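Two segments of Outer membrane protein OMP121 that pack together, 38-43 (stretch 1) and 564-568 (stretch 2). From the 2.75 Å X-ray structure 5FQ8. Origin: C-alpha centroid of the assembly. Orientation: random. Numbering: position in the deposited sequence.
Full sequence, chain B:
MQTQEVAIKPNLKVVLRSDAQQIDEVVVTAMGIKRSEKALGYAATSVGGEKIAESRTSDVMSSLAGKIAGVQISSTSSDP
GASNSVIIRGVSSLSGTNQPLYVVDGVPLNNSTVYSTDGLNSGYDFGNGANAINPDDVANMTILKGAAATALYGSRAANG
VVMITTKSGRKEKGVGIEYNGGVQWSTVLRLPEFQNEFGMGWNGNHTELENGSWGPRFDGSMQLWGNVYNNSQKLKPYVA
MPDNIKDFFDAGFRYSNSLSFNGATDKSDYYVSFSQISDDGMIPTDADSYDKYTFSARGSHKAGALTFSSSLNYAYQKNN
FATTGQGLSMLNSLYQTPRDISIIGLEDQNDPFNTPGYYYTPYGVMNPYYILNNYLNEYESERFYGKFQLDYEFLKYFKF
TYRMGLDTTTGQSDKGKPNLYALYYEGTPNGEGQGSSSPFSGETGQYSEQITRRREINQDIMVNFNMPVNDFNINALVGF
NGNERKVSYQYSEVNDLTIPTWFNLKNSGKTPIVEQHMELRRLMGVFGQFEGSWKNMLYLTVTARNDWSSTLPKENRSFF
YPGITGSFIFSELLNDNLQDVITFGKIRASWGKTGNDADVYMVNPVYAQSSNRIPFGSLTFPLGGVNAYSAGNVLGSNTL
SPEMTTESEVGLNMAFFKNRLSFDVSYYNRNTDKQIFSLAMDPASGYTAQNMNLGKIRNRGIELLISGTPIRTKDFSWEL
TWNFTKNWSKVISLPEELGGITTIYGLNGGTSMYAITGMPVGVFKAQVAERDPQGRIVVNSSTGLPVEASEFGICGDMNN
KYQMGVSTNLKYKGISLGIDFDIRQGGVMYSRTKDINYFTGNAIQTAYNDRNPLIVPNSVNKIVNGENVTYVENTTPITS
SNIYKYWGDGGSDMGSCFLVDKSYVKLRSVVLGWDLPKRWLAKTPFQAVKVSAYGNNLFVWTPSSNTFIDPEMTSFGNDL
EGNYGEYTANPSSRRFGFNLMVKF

Stretch 1, residues 38-43: KALGYA
Stretch 2 564-568: ITGSF

Loop 38-43 of OMP121 packs against the strand 564-568, which begins earlier and continues later in the chain; the end-to-end directions, Ala39 to Tyr42 against Thr565 to Ser567, lie 123° apart. The contact is small, burying 197 Å² over both sides, and no hydrogen bond spans it; the contacts are van der Waals. The nearest CA atoms across the contact are Gly41 CA and Gly566 CA, 5.0 Å apart. The strand is extended throughout (phi/psi -135/152 at Thr565, -143/151 at Gly566, -144/132 at Ser567), so Thr565 and Ser567 point their CA-to-CB bonds toward the loop, while a CB on Gly566 would point away, into space free of loop atoms. Gly41 (-121/24) sits where the backbones come close: its CA is 3.6 Å from Gly566 O and 4.1 Å from Thr565 CB. A CB here would point at the strand and clash, 2.9 Å from Thr565 CB and 3.0 Å from Gly566 O, so the close approach relies on the missing side chain. Ser567 (chi1 175°, t) has CB as its closest side-chain atom to the loop, 3.4 Å from Leu40 O and 3.7 Å from Ala39 O; its OG is hydrogen-bonded elsewhere in the structure. Thr565 (chi1 65°, p) places CG2 4.2 Å from Tyr42 CD2, near the ring plane, so the methyl meets the ring at its edge. Tyr42 (-153/173) has its CA-to-CB bond sideways to the strand, with chi1 57° (p) and chi2 88°. The CA-to-CB bond of Leu40 (-62/157) points away from the strand; chi1, -147°, lies between wells, with chi2 59° (p), and the backbone makes the contact. Ala39 (-82/11) likewise contributes its carbonyl, its CA-to-CB bond sideways to the strand. The CA-to-CB bond of Lys38 (103/14) points away; its rotamer is m, t, t, t.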

ATOM      1  N   LYS B  38       8.788  14.455  51.725  1.00 77.35           N
ATOM      2  CA  LYS B  38       7.669  15.164  52.351  1.00 63.44           C
ATOM      3  C   LYS B  38       8.273  16.291  53.181  1.00 56.12           C
ATOM      4  O   LYS B  38       7.623  16.885  54.043  1.00 61.15           O
ATOM      5  CB  LYS B  38       6.754  14.272  53.184  1.00 40.69           C
ATOM      6  CG  LYS B  38       5.764  13.461  52.366  1.00 38.34           C
ATOM      7  CD  LYS B  38       4.502  13.219  53.165  1.00 38.47           C
ATOM      8  CE  LYS B  38       3.514  12.333  52.450  1.00 35.47           C
ATOM      9  NZ  LYS B  38       2.246  12.220  53.224  1.00 34.59           N
ATOM     10  N   ALA B  39       9.546  16.554  52.936  1.00 61.61           N
ATOM     11  CA  ALA B  39      10.133  17.875  53.055  1.00 58.75           C
ATOM     12  C   ALA B  39       9.862  18.716  51.815  1.00 57.59           C
ATOM     13  O   ALA B  39      10.477  19.769  51.629  1.00 54.58           O
ATOM     14  CB  ALA B  39      11.633  17.748  53.271  1.00 63.01           C
ATOM     15  N   LEU B  40       8.970  18.231  50.957  1.00 55.65           N
ATOM     16  CA  LEU B  40       8.637  18.853  49.694  1.00 52.47           C
ATOM     17  C   LEU B  40       8.047  20.236  49.910  1.00 49.54           C
ATOM     18  O   LEU B  40       7.494  20.548  50.962  1.00 53.30           O
ATOM     19  CB  LEU B  40       7.635  17.979  48.956  1.00 34.18           C
ATOM     20  CG  LEU B  40       7.676  17.919  47.443  1.00 34.59           C
ATOM     21  CD1 LEU B  40       9.030  17.423  46.981  1.00 40.62           C
ATOM     22  CD2 LEU B  40       6.591  16.984  46.994  1.00 32.83           C
ATOM     23  N   GLY B  41       8.145  21.067  48.882  1.00 44.16           N
ATOM     24  CA  GLY B  41       7.644  22.418  48.988  1.00 42.98           C
ATOM     25  C   GLY B  41       6.584  22.751  47.968  1.00 36.42           C
ATOM     26  O   GLY B  41       6.390  23.921  47.652  1.00 44.60           O
ATOM     27  N   TYR B  42       5.890  21.747  47.440  1.00 33.90           N
ATOM     28  CA  TYR B  42       4.815  21.992  46.491  1.00 33.30           C
ATOM     29  C   TYR B  42       3.820  20.844  46.569  1.00 32.86           C
ATOM     30  O   TYR B  42       4.048  19.844  47.249  1.00 32.98           O
ATOM     31  CB  TYR B  42       5.356  22.197  45.067  1.00 32.84           C
ATOM     32  CG  TYR B  42       6.184  21.062  44.529  1.00 32.51           C
ATOM     33  CD1 TYR B  42       5.593  20.007  43.859  1.00 31.85           C
ATOM     34  CD2 TYR B  42       7.553  21.054  44.680  1.00 32.88           C
ATOM     35  CE1 TYR B  42       6.346  18.970  43.365  1.00 31.59           C
ATOM     36  CE2 TYR B  42       8.310  20.025  44.189  1.00 32.62           C
ATOM     37  CZ  TYR B  42       7.704  18.986  43.532  1.00 31.98           C
ATOM     38  OH  TYR B  42       8.466  17.958  43.044  1.00 31.76           O
ATOM     39  N   ALA B  43       2.703  21.000  45.867  1.00 32.37           N
ATOM     40  CA  ALA B  43       1.612  20.042  45.965  1.00 32.01           C
ATOM     41  C   ALA B  43       2.023  18.686  45.431  1.00 31.56           C
ATOM     42  O   ALA B  43       2.619  18.583  44.358  1.00 31.18           O
ATOM     43  CB  ALA B  43       0.393  20.540  45.202  1.00 31.60           C
ATOM     44  N   ILE B 564      13.410  27.090  43.327  1.00 35.66           N
ATOM     45  CA  ILE B 564      13.629  27.125  44.766  1.00 36.36           C
ATOM     46  C   ILE B 564      12.325  26.749  45.449  1.00 36.13           C
ATOM     47  O   ILE B 564      11.250  27.186  45.037  1.00 35.77           O
ATOM     48  CB  ILE B 564      14.142  28.510  45.209  1.00 37.19           C
ATOM     49  CG1 ILE B 564      14.499  28.500  46.688  1.00 37.97           C
ATOM     50  CG2 ILE B 564      13.126  29.586  44.910  1.00 37.12           C
ATOM     51  CD1 ILE B 564      15.100  29.793  47.189  1.00 38.88           C
ATOM     52  N   THR B 565      12.414  25.889  46.459  1.00 36.33           N
ATOM     53  CA  THR B 565      11.255  25.495  47.242  1.00 36.23           C
ATOM     54  C   THR B 565      11.604  25.517  48.721  1.00 41.91           C
ATOM     55  O   THR B 565      12.756  25.322  49.113  1.00 37.51           O
ATOM     56  CB  THR B 565      10.740  24.103  46.883  1.00 35.50           C
ATOM     57  OG1 THR B 565      11.724  23.128  47.226  1.00 35.66           O
ATOM     58  CG2 THR B 565      10.444  24.004  45.428  1.00 34.73           C
ATOM     59  N   GLY B 566      10.589  25.745  49.538  1.00 38.24           N
ATOM     60  CA  GLY B 566      10.770  25.795  50.975  1.00 45.12           C
ATOM     61  C   GLY B 566       9.595  25.172  51.691  1.00 37.85           C
ATOM     62  O   GLY B 566       8.465  25.174  51.202  1.00 37.30           O
ATOM     63  N   SER B 567       9.885  24.632  52.870  1.00 38.39           N
ATOM     64  CA  SER B 567       8.886  23.983  53.701  1.00 38.38           C
ATOM     65  C   SER B 567       9.222  24.274  55.148  1.00 39.36           C
ATOM     66  O   SER B 567      10.370  24.116  55.567  1.00 39.86           O
ATOM     67  CB  SER B 567       8.850  22.481  53.460  1.00 37.83           C
ATOM     68  OG  SER B 567       7.953  21.856  54.350  1.00 37.92           O
ATOM     69  N   PHE B 568       8.221  24.700  55.901  1.00 41.05           N
ATOM     70  CA  PHE B 568       8.384  25.085  57.296  1.00 40.62           C
ATOM     71  C   PHE B 568       7.345  24.327  58.105  1.00 40.61           C
ATOM     72  O   PHE B 568       6.148  24.592  57.984  1.00 40.34           O
ATOM     73  CB  PHE B 568       8.233  26.594  57.435  1.00 41.14           C
ATOM     74  CG  PHE B 568       8.222  27.090  58.839  1.00 42.15           C
ATOM     75  CD1 PHE B 568       9.306  26.908  59.665  1.00 42.89           C
ATOM     76  CD2 PHE B 568       7.136  27.797  59.314  1.00 43.13           C
ATOM     77  CE1 PHE B 568       9.289  27.395  60.946  1.00 45.60           C
ATOM     78  CE2 PHE B 568       7.110  28.283  60.588  1.00 43.38           C
ATOM     79  CZ  PHE B 568       8.187  28.086  61.407  1.00 44.10           C
TER